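Long-range contacts in transcriptional regulator, LRP/AsnC family (Neisseria meningitidis, PDB 2P5V), which probably binds specific DNA sequences to regulate transcription, as other Lrp/AsnC-family proteins do, and assembles as an octamer that carries calcium ions: residues 18-23 with 151-156; 66-71 with 115-120; 74-79 with 134-139; 83-88 with 108-113. All blocks are in the same frame, centred on the assembly; numbering follows the deposited sequence.

Contact 1: residues 18-23 with 151-156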
loop_
_atom_site.group_PDB
_atom_site.type_symbol
_atom_site.label_atom_id
_atom_site.label_comp_id
_atom_site.label_asym_id
_atom_site.label_seq_id
_atom_site.Cartn_x
_atom_site.Cartn_y
_atom_site.Cartn_z
ATOM N N VAL G 18 -4.660 -42.818 6.417
ATOM C CA VAL G 18 -4.853 -43.337 7.770
ATOM C C VAL G 18 -3.798 -42.778 8.722
ATOM O O VAL G 18 -4.126 -42.278 9.798
ATOM C CB VAL G 18 -4.802 -44.887 7.811
ATOM C CG1 VAL G 18 -4.595 -45.390 9.236
ATOM C CG2 VAL G 18 -6.072 -45.482 7.214
ATOM N N LEU G 19 -2.536 -42.870 8.318
ATOM C CA LEU G 19 -1.421 -42.445 9.169
ATOM C C LEU G 19 -1.354 -40.926 9.385
ATOM O O LEU G 19 -0.878 -40.469 10.430
ATOM C CB LEU G 19 -0.091 -42.940 8.589
ATOM C CG LEU G 19 0.169 -44.442 8.688
ATOM C CD1 LEU G 19 1.428 -44.793 7.901
ATOM C CD2 LEU G 19 0.284 -44.891 10.148
ATOM N N GLN G 20 -1.805 -40.151 8.396
ATOM C CA GLN G 20 -1.840 -38.696 8.530
ATOM C C GLN G 20 -2.764 -38.274 9.665
ATOM O O GLN G 20 -2.463 -37.330 10.393
ATOM C CB GLN G 20 -2.263 -38.020 7.223
ATOM C CG GLN G 20 -1.112 -37.800 6.256
ATOM C CD GLN G 20 -1.451 -36.844 5.135
ATOM O OE1 GLN G 20 -0.665 -35.950 4.814
ATOM N NE2 GLN G 20 -2.627 -37.013 4.539
ATOM N N GLU G 21 -3.876 -38.989 9.811
ATOM C CA GLU G 21 -4.837 -38.733 10.880
ATOM C C GLU G 21 -4.478 -39.425 12.191
ATOM O O GLU G 21 -4.707 -38.870 13.260
ATOM C CB GLU G 21 -6.245 -39.141 10.434
ATOM C CG GLU G 21 -6.858 -38.184 9.427
ATOM C CD GLU G 21 -6.964 -36.765 9.970
ATOM O OE1 GLU G 21 -7.631 -36.562 11.005
ATOM O OE2 GLU G 21 -6.368 -35.851 9.365
ATOM N N ASN G 22 -3.918 -40.629 12.104
ATOM C CA ASN G 22 -3.599 -41.440 13.281
ATOM C C ASN G 22 -2.174 -41.974 13.175
ATOM O O ASN G 22 -1.948 -43.134 12.810
ATOM C CB ASN G 22 -4.585 -42.611 13.420
ATOM C CG ASN G 22 -6.020 -42.219 13.110
ATOM O OD1 ASN G 22 -6.765 -41.785 13.990
ATOM N ND2 ASN G 22 -6.415 -42.385 11.850
ATOM N N GLY G 23 -1.217 -41.113 13.496
ATOM C CA GLY G 23 0.199 -41.425 13.339
ATOM C C GLY G 23 0.763 -42.450 14.310
ATOM O O GLY G 23 1.865 -42.949 14.096
ATOM N N THR G 151 -5.294 -28.410 9.688
ATOM C CA THR G 151 -4.847 -29.795 9.588
ATOM C C THR G 151 -3.455 -29.881 8.942
ATOM O O THR G 151 -3.030 -28.982 8.231
ATOM C CB THR G 151 -5.869 -30.684 8.825
ATOM O OG1 THR G 151 -5.316 -31.995 8.650
ATOM C CG2 THR G 151 -6.237 -30.093 7.455
ATOM N N THR G 152 -2.754 -30.971 9.229
ATOM C CA THR G 152 -1.443 -31.260 8.645
ATOM C C THR G 152 -1.565 -32.244 7.476
ATOM O O THR G 152 -0.601 -32.485 6.749
ATOM C CB THR G 152 -0.499 -31.872 9.701
ATOM O OG1 THR G 152 -1.125 -33.012 10.301
ATOM C CG2 THR G 152 -0.175 -30.863 10.782
ATOM N N SER G 153 -2.760 -32.794 7.290
ATOM C CA SER G 153 -2.995 -33.801 6.280
ATOM C C SER G 153 -3.050 -33.188 4.889
ATOM O O SER G 153 -3.865 -32.296 4.617
ATOM C CB SER G 153 -4.295 -34.549 6.563
ATOM O OG SER G 153 -4.319 -34.983 7.904
ATOM N N LEU G 154 -2.167 -33.672 4.020
ATOM C CA LEU G 154 -2.134 -33.262 2.625
ATOM C C LEU G 154 -3.249 -33.984 1.890
ATOM O O LEU G 154 -3.618 -35.101 2.276
ATOM C CB LEU G 154 -0.788 -33.611 1.988
ATOM C CG LEU G 154 0.435 -32.811 2.446
ATOM C CD1 LEU G 154 1.731 -33.442 1.910
ATOM C CD2 LEU G 154 0.317 -31.371 1.998
ATOM N N PRO G 155 -3.790 -33.351 0.832
ATOM C CA PRO G 155 -4.802 -33.984 -0.007
ATOM C C PRO G 155 -4.108 -34.953 -0.953
ATOM O O PRO G 155 -3.042 -34.632 -1.486
ATOM C CB PRO G 155 -5.401 -32.804 -0.773
ATOM C CG PRO G 155 -4.255 -31.854 -0.921
ATOM C CD PRO G 155 -3.438 -32.003 0.342
ATOM N N LEU G 156 -4.681 -36.136 -1.139
ATOM C CA LEU G 156 -3.995 -37.186 -1.905
ATOM C C LEU G 156 -4.804 -37.727 -3.084
ATOM O O LEU G 156 -4.333 -38.611 -3.793
ATOM C CB LEU G 156 -3.565 -38.333 -0.973
ATOM C CG LEU G 156 -2.628 -37.932 0.179
ATOM C CD1 LEU G 156 -2.188 -39.145 1.006
ATOM C CD2 LEU G 156 -1.407 -37.149 -0.323
HETATM O O HOH W 1 -0.698 -35.308 8.778
HETATM O O HOH W 2 1.070 -34.483 6.068
HETATM O O HOH W 3 -4.016 -34.755 10.325
#

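Contact 2: residues 66-71 with 115-120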
loop_
_atom_site.group_PDB
_atom_site.type_symbol
_atom_site.label_atom_id
_atom_site.label_comp_id
_atom_site.label_asym_id
_atom_site.label_seq_id
_atom_site.Cartn_x
_atom_site.Cartn_y
_atom_site.Cartn_z
ATOM N N VAL G 66 -0.955 -25.376 26.601
ATOM C CA VAL G 66 0.389 -25.024 27.070
ATOM C C VAL G 66 0.584 -23.507 27.137
ATOM O O VAL G 66 1.713 -23.003 27.078
ATOM C CB VAL G 66 1.479 -25.687 26.198
ATOM C CG1 VAL G 66 1.343 -27.215 26.272
ATOM C CG2 VAL G 66 1.400 -25.192 24.755
ATOM N N ASN G 67 -0.535 -22.791 27.255
ATOM C CA ASN G 67 -0.550 -21.361 27.543
ATOM C C ASN G 67 -0.049 -20.487 26.387
ATOM O O ASN G 67 0.362 -19.347 26.600
ATOM C CB ASN G 67 0.239 -21.071 28.841
ATOM C CG ASN G 67 0.017 -19.659 29.369
ATOM O OD1 ASN G 67 -1.063 -19.086 29.217
ATOM N ND2 ASN G 67 1.050 -19.087 29.986
ATOM N N LEU G 68 -0.096 -21.008 25.166
ATOM C CA LEU G 68 0.339 -20.236 24.002
ATOM C C LEU G 68 -0.869 -19.609 23.299
ATOM O O LEU G 68 -1.273 -20.034 22.218
ATOM C CB LEU G 68 1.154 -21.100 23.039
ATOM C CG LEU G 68 2.548 -21.507 23.503
ATOM C CD1 LEU G 68 3.086 -22.608 22.589
ATOM C CD2 LEU G 68 3.501 -20.302 23.556
ATOM N N GLY G 69 -1.424 -18.579 23.926
ATOM C CA GLY G 69 -2.600 -17.898 23.401
ATOM C C GLY G 69 -2.387 -17.030 22.171
ATOM O O GLY G 69 -3.339 -16.727 21.481
ATOM N N LEU G 70 -1.145 -16.628 21.896
ATOM C CA LEU G 70 -0.840 -15.685 20.812
ATOM C C LEU G 70 -0.183 -16.411 19.636
ATOM O O LEU G 70 0.939 -16.890 19.752
ATOM C CB LEU G 70 0.106 -14.578 21.318
ATOM C CG LEU G 70 -0.154 -13.093 21.024
ATOM C CD1 LEU G 70 1.176 -12.316 20.862
ATOM C CD2 LEU G 70 -1.049 -12.892 19.815
ATOM N N GLN G 71 -0.895 -16.496 18.515
ATOM C CA GLN G 71 -0.350 -17.034 17.274
ATOM C C GLN G 71 -0.154 -15.893 16.287
ATOM O O GLN G 71 -1.115 -15.225 15.905
ATOM C CB GLN G 71 -1.279 -18.080 16.676
ATOM C CG GLN G 71 -0.746 -18.661 15.360
ATOM C CD GLN G 71 -1.511 -19.874 14.896
ATOM O OE1 GLN G 71 -2.632 -20.140 15.346
ATOM N NE2 GLN G 71 -0.916 -20.613 13.981
ATOM N N PHE G 115 4.473 -18.763 17.855
ATOM C CA PHE G 115 3.587 -18.876 19.004
ATOM C C PHE G 115 4.176 -18.238 20.245
ATOM O O PHE G 115 5.370 -18.382 20.520
ATOM C CB PHE G 115 3.300 -20.341 19.280
ATOM C CG PHE G 115 2.121 -20.874 18.531
ATOM C CD1 PHE G 115 0.839 -20.732 19.045
ATOM C CD2 PHE G 115 2.286 -21.526 17.324
ATOM C CE1 PHE G 115 -0.259 -21.246 18.366
ATOM C CE2 PHE G 115 1.188 -22.037 16.637
ATOM C CZ PHE G 115 -0.083 -21.900 17.169
ATOM N N PHE G 116 3.324 -17.542 20.996
ATOM C CA PHE G 116 3.726 -16.858 22.230
ATOM C C PHE G 116 2.626 -16.965 23.241
ATOM O O PHE G 116 1.479 -17.253 22.884
ATOM C CB PHE G 116 4.042 -15.387 21.948
ATOM C CG PHE G 116 5.093 -15.200 20.902
ATOM C CD1 PHE G 116 6.428 -15.075 21.257
ATOM C CD2 PHE G 116 4.751 -15.203 19.566
ATOM C CE1 PHE G 116 7.403 -14.933 20.281
ATOM C CE2 PHE G 116 5.714 -15.057 18.588
ATOM C CZ PHE G 116 7.044 -14.924 18.944
ATOM N N THR G 117 2.972 -16.763 24.507
ATOM C CA THR G 117 1.981 -16.783 25.582
ATOM C C THR G 117 1.067 -15.574 25.485
ATOM O O THR G 117 -0.146 -15.687 25.653
ATOM C CB THR G 117 2.623 -16.785 26.977
ATOM O OG1 THR G 117 3.439 -15.623 27.115
ATOM C CG2 THR G 117 3.468 -18.038 27.193
ATOM N N ASP G 118 1.660 -14.418 25.207
ATOM C CA ASP G 118 0.921 -13.165 25.138
ATOM C C ASP G 118 1.749 -12.092 24.421
ATOM O O ASP G 118 2.850 -12.368 23.929
ATOM C CB ASP G 118 0.516 -12.725 26.550
ATOM C CG ASP G 118 1.699 -12.666 27.509
ATOM O OD1 ASP G 118 2.802 -12.255 27.096
ATOM O OD2 ASP G 118 1.518 -13.040 28.679
HETATM N N MSE G 119 1.201 -10.882 24.347
HETATM C CA MSE G 119 1.825 -9.778 23.611
HETATM C C MSE G 119 3.163 -9.325 24.198
HETATM O O MSE G 119 4.034 -8.877 23.458
HETATM C CB MSE G 119 0.866 -8.579 23.533
HETATM C CG MSE G 119 1.314 -7.478 22.586
HETATM SE SE MSE G 119 1.614 -8.142 20.767
HETATM C CE MSE G 119 -0.219 -8.712 20.338
ATOM N N ASN G 120 3.314 -9.409 25.519
ATOM C CA ASN G 120 4.587 -9.075 26.170
ATOM C C ASN G 120 5.735 -9.942 25.696
ATOM O O ASN G 120 6.836 -9.449 25.452
ATOM C CB ASN G 120 4.496 -9.257 27.685
ATOM C CG ASN G 120 4.005 -8.040 28.383
ATOM O OD1 ASN G 120 3.997 -6.953 27.813
ATOM N ND2 ASN G 120 3.602 -8.196 29.642
HETATM O O HOH W 4 -2.079 -17.703 26.534
#

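Contact 3: residues 74-79 with 134-139. With CA (calcium ion), chain I.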
loop_
_atom_site.group_PDB
_atom_site.type_symbol
_atom_site.label_atom_id
_atom_site.label_comp_id
_atom_site.label_asym_id
_atom_site.label_seq_id
_atom_site.Cartn_x
_atom_site.Cartn_y
_atom_site.Cartn_z
ATOM N N ILE G 74 4.205 -13.331 10.965
ATOM C CA ILE G 74 5.147 -12.208 10.886
ATOM C C ILE G 74 5.693 -12.082 9.470
ATOM O O ILE G 74 6.202 -13.046 8.898
ATOM C CB ILE G 74 6.317 -12.358 11.875
ATOM C CG1 ILE G 74 5.790 -12.657 13.285
ATOM C CG2 ILE G 74 7.180 -11.097 11.878
ATOM C CD1 ILE G 74 6.854 -13.116 14.273
ATOM N N ARG G 75 5.542 -10.885 8.906
ATOM C CA ARG G 75 6.044 -10.566 7.584
ATOM C C ARG G 75 7.374 -9.825 7.713
ATOM O O ARG G 75 7.422 -8.690 8.205
ATOM C CB ARG G 75 5.045 -9.688 6.846
ATOM C CG ARG G 75 3.661 -10.289 6.626
ATOM C CD ARG G 75 2.854 -9.320 5.769
ATOM N NE ARG G 75 1.434 -9.627 5.624
ATOM C CZ ARG G 75 0.577 -8.893 4.895
ATOM N NH1 ARG G 75 0.994 -7.821 4.219
ATOM N NH2 ARG G 75 -0.713 -9.226 4.828
ATOM N N VAL G 76 8.444 -10.474 7.253
ATOM C CA VAL G 76 9.805 -9.957 7.389
ATOM C C VAL G 76 10.383 -9.517 6.046
ATOM O O VAL G 76 10.272 -10.226 5.031
ATOM C CB VAL G 76 10.754 -11.008 8.053
ATOM C CG1 VAL G 76 12.170 -10.435 8.238
ATOM C CG2 VAL G 76 10.183 -11.452 9.396
ATOM N N SER G 77 10.985 -8.332 6.066
ATOM C CA SER G 77 11.696 -7.783 4.939
ATOM C C SER G 77 13.150 -7.965 5.254
ATOM O O SER G 77 13.643 -7.530 6.303
ATOM C CB SER G 77 11.401 -6.287 4.740
ATOM O OG SER G 77 10.013 -6.062 4.621
ATOM N N ILE G 78 13.828 -8.610 4.329
ATOM C CA ILE G 78 15.219 -8.913 4.468
ATOM C C ILE G 78 16.015 -7.683 4.037
ATOM O O ILE G 78 15.558 -6.884 3.213
ATOM C CB ILE G 78 15.561 -10.177 3.623
ATOM C CG1 ILE G 78 16.714 -10.960 4.253
ATOM C CG2 ILE G 78 15.814 -9.815 2.147
ATOM C CD1 ILE G 78 16.362 -11.554 5.594
ATOM N N ARG G 79 17.194 -7.510 4.618
ATOM C CA ARG G 79 18.101 -6.466 4.166
ATOM C C ARG G 79 18.871 -6.961 2.955
ATOM O O ARG G 79 19.264 -8.124 2.897
ATOM C CB ARG G 79 19.055 -6.066 5.283
ATOM C CG ARG G 79 20.400 -5.505 4.829
ATOM C CD ARG G 79 21.332 -5.246 6.007
ATOM N NE ARG G 79 20.987 -3.999 6.681
ATOM C CZ ARG G 79 20.045 -3.862 7.610
ATOM N NH1 ARG G 79 19.318 -4.897 8.028
ATOM N NH2 ARG G 79 19.828 -2.665 8.131
ATOM N N HIS G 134 20.893 -8.545 12.176
ATOM C CA HIS G 134 21.558 -7.749 11.124
ATOM C C HIS G 134 20.981 -7.969 9.726
ATOM O O HIS G 134 21.085 -7.105 8.876
ATOM C CB HIS G 134 23.062 -8.047 11.099
ATOM C CG HIS G 134 23.400 -9.489 10.845
ATOM N ND1 HIS G 134 23.565 -10.409 11.861
ATOM C CD2 HIS G 134 23.612 -10.166 9.689
ATOM C CE1 HIS G 134 23.865 -11.587 11.343
ATOM N NE2 HIS G 134 23.901 -11.468 10.027
ATOM N N GLY G 135 20.396 -9.140 9.498
ATOM C CA GLY G 135 19.746 -9.464 8.232
ATOM C C GLY G 135 18.354 -8.889 8.053
ATOM O O GLY G 135 17.855 -8.849 6.926
ATOM N N VAL G 136 17.734 -8.431 9.146
ATOM C CA VAL G 136 16.337 -7.997 9.127
ATOM C C VAL G 136 16.211 -6.483 8.976
ATOM O O VAL G 136 16.664 -5.729 9.827
ATOM C CB VAL G 136 15.572 -8.465 10.403
ATOM C CG1 VAL G 136 14.147 -7.896 10.437
ATOM C CG2 VAL G 136 15.542 -9.994 10.473
ATOM N N GLN G 137 15.577 -6.060 7.885
ATOM C CA GLN G 137 15.322 -4.652 7.595
ATOM C C GLN G 137 14.074 -4.178 8.323
ATOM O O GLN G 137 14.058 -3.085 8.877
ATOM C CB GLN G 137 15.111 -4.487 6.098
ATOM C CG GLN G 137 14.892 -3.080 5.598
ATOM C CD GLN G 137 14.328 -3.091 4.183
ATOM O OE1 GLN G 137 15.075 -3.210 3.205
ATOM N NE2 GLN G 137 12.998 -2.990 4.069
ATOM N N ASP G 138 13.019 -4.994 8.289
ATOM C CA ASP G 138 11.762 -4.658 8.967
ATOM C C ASP G 138 10.862 -5.881 9.138
ATOM O O ASP G 138 11.053 -6.898 8.474
ATOM C CB ASP G 138 11.001 -3.566 8.197
ATOM C CG ASP G 138 10.388 -2.515 9.123
ATOM O OD1 ASP G 138 10.010 -2.851 10.274
ATOM O OD2 ASP G 138 10.292 -1.341 8.701
ATOM N N ALA G 139 9.886 -5.759 10.037
ATOM C CA ALA G 139 8.894 -6.800 10.282
ATOM C C ALA G 139 7.550 -6.171 10.629
ATOM O O ALA G 139 7.487 -5.091 11.187
ATOM C CB ALA G 139 9.349 -7.731 11.395
HETATM CA CA CA I . 7.900 -0.636 9.595
#

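Contact 4: residues 83-88 with 108-113. With CA (calcium ion), chain B.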
loop_
_atom_site.group_PDB
_atom_site.type_symbol
_atom_site.label_atom_id
_atom_site.label_comp_id
_atom_site.label_asym_id
_atom_site.label_seq_id
_atom_site.Cartn_x
_atom_site.Cartn_y
_atom_site.Cartn_z
ATOM N N ASP G 83 24.806 -12.305 2.152
ATOM C CA ASP G 83 24.482 -13.323 3.164
ATOM C C ASP G 83 23.457 -12.910 4.226
ATOM O O ASP G 83 23.405 -13.502 5.289
ATOM C CB ASP G 83 25.763 -13.843 3.843
ATOM C CG ASP G 83 26.602 -14.720 2.925
ATOM O OD1 ASP G 83 26.367 -14.708 1.697
ATOM O OD2 ASP G 83 27.493 -15.427 3.435
ATOM N N ALA G 84 22.637 -11.910 3.936
ATOM C CA ALA G 84 21.499 -11.593 4.795
ATOM C C ALA G 84 20.483 -12.749 4.810
ATOM O O ALA G 84 19.997 -13.144 5.878
ATOM C CB ALA G 84 20.822 -10.296 4.340
ATOM N N ARG G 85 20.151 -13.285 3.638
ATOM C CA ARG G 85 19.142 -14.356 3.555
ATOM C C ARG G 85 19.603 -15.632 4.264
ATOM O O ARG G 85 18.870 -16.218 5.067
ATOM C CB ARG G 85 18.780 -14.652 2.097
ATOM C CG ARG G 85 17.982 -13.528 1.453
ATOM C CD ARG G 85 17.482 -13.878 0.071
ATOM N NE ARG G 85 16.385 -12.986 -0.295
ATOM C CZ ARG G 85 15.094 -13.308 -0.294
ATOM N NH1 ARG G 85 14.686 -14.535 0.026
ATOM N NH2 ARG G 85 14.200 -12.387 -0.634
ATOM N N GLU G 86 20.835 -16.025 3.979
ATOM C CA GLU G 86 21.451 -17.190 4.588
ATOM C C GLU G 86 21.525 -17.074 6.112
ATOM O O GLU G 86 21.132 -17.994 6.823
ATOM C CB GLU G 86 22.850 -17.372 4.002
ATOM C CG GLU G 86 23.494 -18.708 4.297
ATOM C CD GLU G 86 24.829 -18.867 3.597
ATOM O OE1 GLU G 86 25.001 -18.314 2.486
ATOM O OE2 GLU G 86 25.706 -19.551 4.160
ATOM N N ASP G 87 22.023 -15.941 6.604
ATOM C CA ASP G 87 22.153 -15.701 8.051
ATOM C C ASP G 87 20.818 -15.693 8.776
ATOM O O ASP G 87 20.728 -16.110 9.937
ATOM C CB ASP G 87 22.856 -14.365 8.318
ATOM C CG ASP G 87 24.316 -14.382 7.927
ATOM O OD1 ASP G 87 24.901 -15.476 7.740
ATOM O OD2 ASP G 87 24.885 -13.280 7.802
ATOM N N PHE G 88 19.791 -15.193 8.100
ATOM C CA PHE G 88 18.463 -15.092 8.686
ATOM C C PHE G 88 17.812 -16.468 8.769
ATOM O O PHE G 88 17.231 -16.830 9.795
ATOM C CB PHE G 88 17.580 -14.129 7.878
ATOM C CG PHE G 88 16.161 -14.064 8.375
ATOM C CD1 PHE G 88 15.872 -13.472 9.598
ATOM C CD2 PHE G 88 15.122 -14.622 7.640
ATOM C CE1 PHE G 88 14.570 -13.418 10.078
ATOM C CE2 PHE G 88 13.811 -14.574 8.115
ATOM C CZ PHE G 88 13.542 -13.969 9.343
ATOM N N THR G 108 6.040 -9.566 0.620
ATOM C CA THR G 108 6.648 -10.110 1.831
ATOM C C THR G 108 7.788 -11.078 1.467
ATOM O O THR G 108 7.550 -12.095 0.806
ATOM C CB THR G 108 5.590 -10.834 2.667
ATOM O OG1 THR G 108 4.569 -9.900 3.050
ATOM C CG2 THR G 108 6.204 -11.473 3.903
ATOM N N ASP G 109 9.015 -10.760 1.890
ATOM C CA ASP G 109 10.184 -11.603 1.596
ATOM C C ASP G 109 10.114 -12.956 2.305
ATOM O O ASP G 109 10.346 -14.003 1.691
ATOM C CB ASP G 109 11.489 -10.900 1.998
ATOM C CG ASP G 109 11.654 -9.556 1.329
ATOM O OD1 ASP G 109 10.878 -9.264 0.401
ATOM O OD2 ASP G 109 12.539 -8.777 1.733
ATOM N N TYR G 110 9.847 -12.913 3.609
ATOM C CA TYR G 110 9.674 -14.106 4.425
ATOM C C TYR G 110 8.398 -14.018 5.252
ATOM O O TYR G 110 8.120 -12.980 5.871
ATOM C CB TYR G 110 10.864 -14.295 5.354
ATOM C CG TYR G 110 12.158 -14.567 4.637
ATOM C CD1 TYR G 110 12.506 -15.858 4.268
ATOM C CD2 TYR G 110 13.037 -13.536 4.336
ATOM C CE1 TYR G 110 13.685 -16.120 3.611
ATOM C CE2 TYR G 110 14.218 -13.784 3.686
ATOM C CZ TYR G 110 14.543 -15.081 3.323
ATOM O OH TYR G 110 15.731 -15.329 2.683
ATOM N N LEU G 111 7.617 -15.094 5.249
ATOM C CA LEU G 111 6.471 -15.207 6.152
ATOM C C LEU G 111 6.748 -16.224 7.247
ATOM O O LEU G 111 7.035 -17.380 6.963
ATOM C CB LEU G 111 5.219 -15.608 5.409
ATOM C CG LEU G 111 3.977 -15.604 6.316
ATOM C CD1 LEU G 111 3.627 -14.167 6.857
ATOM C CD2 LEU G 111 2.808 -16.226 5.572
ATOM N N LEU G 112 6.635 -15.774 8.497
ATOM C CA LEU G 112 6.910 -16.580 9.670
ATOM C C LEU G 112 5.617 -16.835 10.439
ATOM O O LEU G 112 4.745 -15.974 10.511
ATOM C CB LEU G 112 7.913 -15.874 10.575
ATOM C CG LEU G 112 9.378 -15.817 10.119
ATOM C CD1 LEU G 112 9.530 -15.121 8.781
ATOM C CD2 LEU G 112 10.210 -15.112 11.176
ATOM N N GLN G 113 5.499 -18.025 11.012
ATOM C CA GLN G 113 4.349 -18.369 11.845
ATOM C C GLN G 113 4.924 -18.755 13.211
ATOM O O GLN G 113 5.806 -19.611 13.296
ATOM C CB GLN G 113 3.539 -19.502 11.195
ATOM C CG GLN G 113 2.115 -19.683 11.751
ATOM C CD GLN G 113 1.276 -20.733 11.000
ATOM O OE1 GLN G 113 1.512 -21.039 9.824
ATOM N NE2 GLN G 113 0.284 -21.282 11.690
HETATM CA CA CA B . 9.742 -7.427 -0.569
HETATM O O HOH W 5 11.710 -13.955 -0.449
#

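Contact 1: residues 18-23 with 151-156
Gln-20 reaches from the end of helix 10-21 to the chain that follows strand 136-150, and its side chain carries most of the contact with Ser-153 and Leu-154. Gln-20 CB lies 3.7 Å from Ser-153 OG. CG stands anti to the carbonyl carbon (chi1 -85°), and from there the chain runs extended, bringing CD over the backbone where Ser-153 joins Leu-154. The two ends of the amide then take both polar backbone atoms of Leu-154. Gln-20 OE1 accepts from Leu-154 N at 2.8 Å, with the donor tilted out of the carbonyl plane, and Gln-20 NE2 gives a nearly straight bond to Leu-154 O at 3.1 Å, on a lone pair and within the Gln-20 amide plane. Helix 10-21 belongs to the winged helix-turn-helix domain, so this amide ties the C-terminal tail of the chain back to the DNA-binding domain; further along the tail, Leu-156 packs on Ile-13 and Leu-16 of the same helix. A water lies 2.6 Å from Gln-20 OE1 and close to Thr-152 O. Next along the helix, the chain of Glu-21 bends at chi2, and Glu-21 OE2 comes within 2.7 Å of Ser-153 OG. Gln-20 and Leu-154 also pack against Leu-61 and Phe-115 of a neighbouring subunit.

Contact 2: residues 66-71 with 115-120
Leu-68 and Phe-115 meet at about a right angle at the apolar centre, with Leu-68 CD1 4.0 Å from Phe-115 CB. Gln-71 CG lies over one face of the Phe-115 ring, offset toward the rim, in a CH-pi contact 4.1 Å from the centroid. A chi1 of 179° sets that CG anti to the backbone N; the extended chain beyond it lies beside Phe-115, pointing the same way. On the other face the CB atoms of Leu-70 and Phe-116 meet, and Leu-70 CD1 touches CE of Met-119, a selenomethionine, at 3.9 Å. Strands 70-78 and 110-116, of the ligand-binding part of the chain, are antiparallel neighbours here. Leu-70 N donates to Phe-116 O at 2.9 Å, and Phe-116 N returns a bond to Leu-70 O at 2.8 Å. Gly-69 and Leu-70 both face Phe-116, a classic beta bulge. Outward, Thr-117 CA makes a CA-H...O contact of 3.2 Å with Asn-67 O. Gly-69 and Asn-120 are calcium ligands seen for this protein, though no calcium binds them in this chain. A water sits between Asn-67 OD1, Thr-117 O and Gly-69 N, taking a weak bond from Gly-69 N. Two backbone bonds thus hold the paired strands, and beyond the bulge water links Asn-67, Gly-69 and Thr-117.

Contact 3: residues 74-79 with 134-139
Arg-79 bends back over the start of the segment 134-139, its NH1 lying 3.0 Å from His-134 O. The two segments belong to antiparallel strands 70-78 and 136-150 of the ligand-binding domain, an alpha/beta sandwich of the Lrp/AsnC family, and a classic beta bulge interrupts their pairing. Gly-135 O takes the backbone bond from Arg-79 N at 2.7 Å, and Ile-78 CD1 sits against the same oxygen. Val-136 O lies at the edge of the Arg-79 guanidinium, in its plane, and receives a weak bond from NH1; the bend at chi3 (-79°) turns Arg-79 NE out of the extended line. On the apolar side Val-136 CG1 meets Val-76 CG1 at 3.9 Å, the two side chains crossing at about a right angle. Gln-137 and Asp-138 form the bulge: both their N atoms donate to Ser-77 O, from Gln-137 at 2.9 Å and from Asp-138 at 3.3 Å. Asp-138 O in return accepts from Ser-77 N. Asp-138 OD2 binds a calcium ion at 2.6 Å, shared with Asp-109 OD1 and Glu-107 O of a neighbouring subunit. Ala-139 N donates to Asp-138 OD1, and Ala-139 CB packs on Ile-74 CG2 at 4.0 Å.

Contact 4: residues 83-88 with 108-113
Arg-85 NH2 donates a 2.9 Å hydrogen bond to a water at the edge of the guanidinium, in its plane, and the same water lies by Asp-109 O. This bridge joins helix 84-94 to the start of strand 110-116, in the layer where helices pack on the antiparallel sheet of the Lrp/AsnC ligand-binding domain. Arg-85 has CG anti to the carbonyl carbon (chi1 -70°), and its extended chain runs past Tyr-110 OH with CB, CG and CD, leaving the guanidinium by the ring. Tyr-110 OH is 3.1 Å from Arg-85 CG and 3.0 Å from Arg-85 NH1, while Tyr-110 CE2 lies over one face of the guanidinium, the two planes 39° apart. Deeper in, Phe-88 directs its edge at the face of Tyr-110 in an edge-to-face pair with centroids 5.2 Å apart and planes at 54°; Phe-88 CD2 sits over the centre of the tyrosine ring. Phe-88 also meets Leu-112 tip to tip, Phe-88 CZ to Leu-112 CD2 at 4.0 Å. Ile-78 of the adjoining strand packs on both aromatic rings. Asp-109 OD2 accepts from Ile-78 N. Asp-109 OD1 binds a calcium ion at 2.4 Å, together with Glu-107 O of the same chain and Asp-138 OD2 of a neighbouring subunit.

Overall arrangement
Contact 1 closes the longest loop of the four, and the other three are nested inside it. It belongs to the DNA-binding end, its centre 33 Å from that of contact 3 and 29 Å from that of contact 4, across the chain's centre. Contacts 2, 3 and 4 all lie on one antiparallel sheet, in which strand 70-78 is flanked by strands 110-116 and 136-150. Contacts 2 and 3 share strand 70-78 and alternate along the chain; contact 4, nested inside both, shares strand 110-116 with contact 2. Contacts 3 and 4, 7 Å apart between centres, join through probable backbone hydrogen bonds such as Val-76 N to Tyr-110 O; each supplies a calcium ligand, consistent with calcium bridging subunits of the octamer.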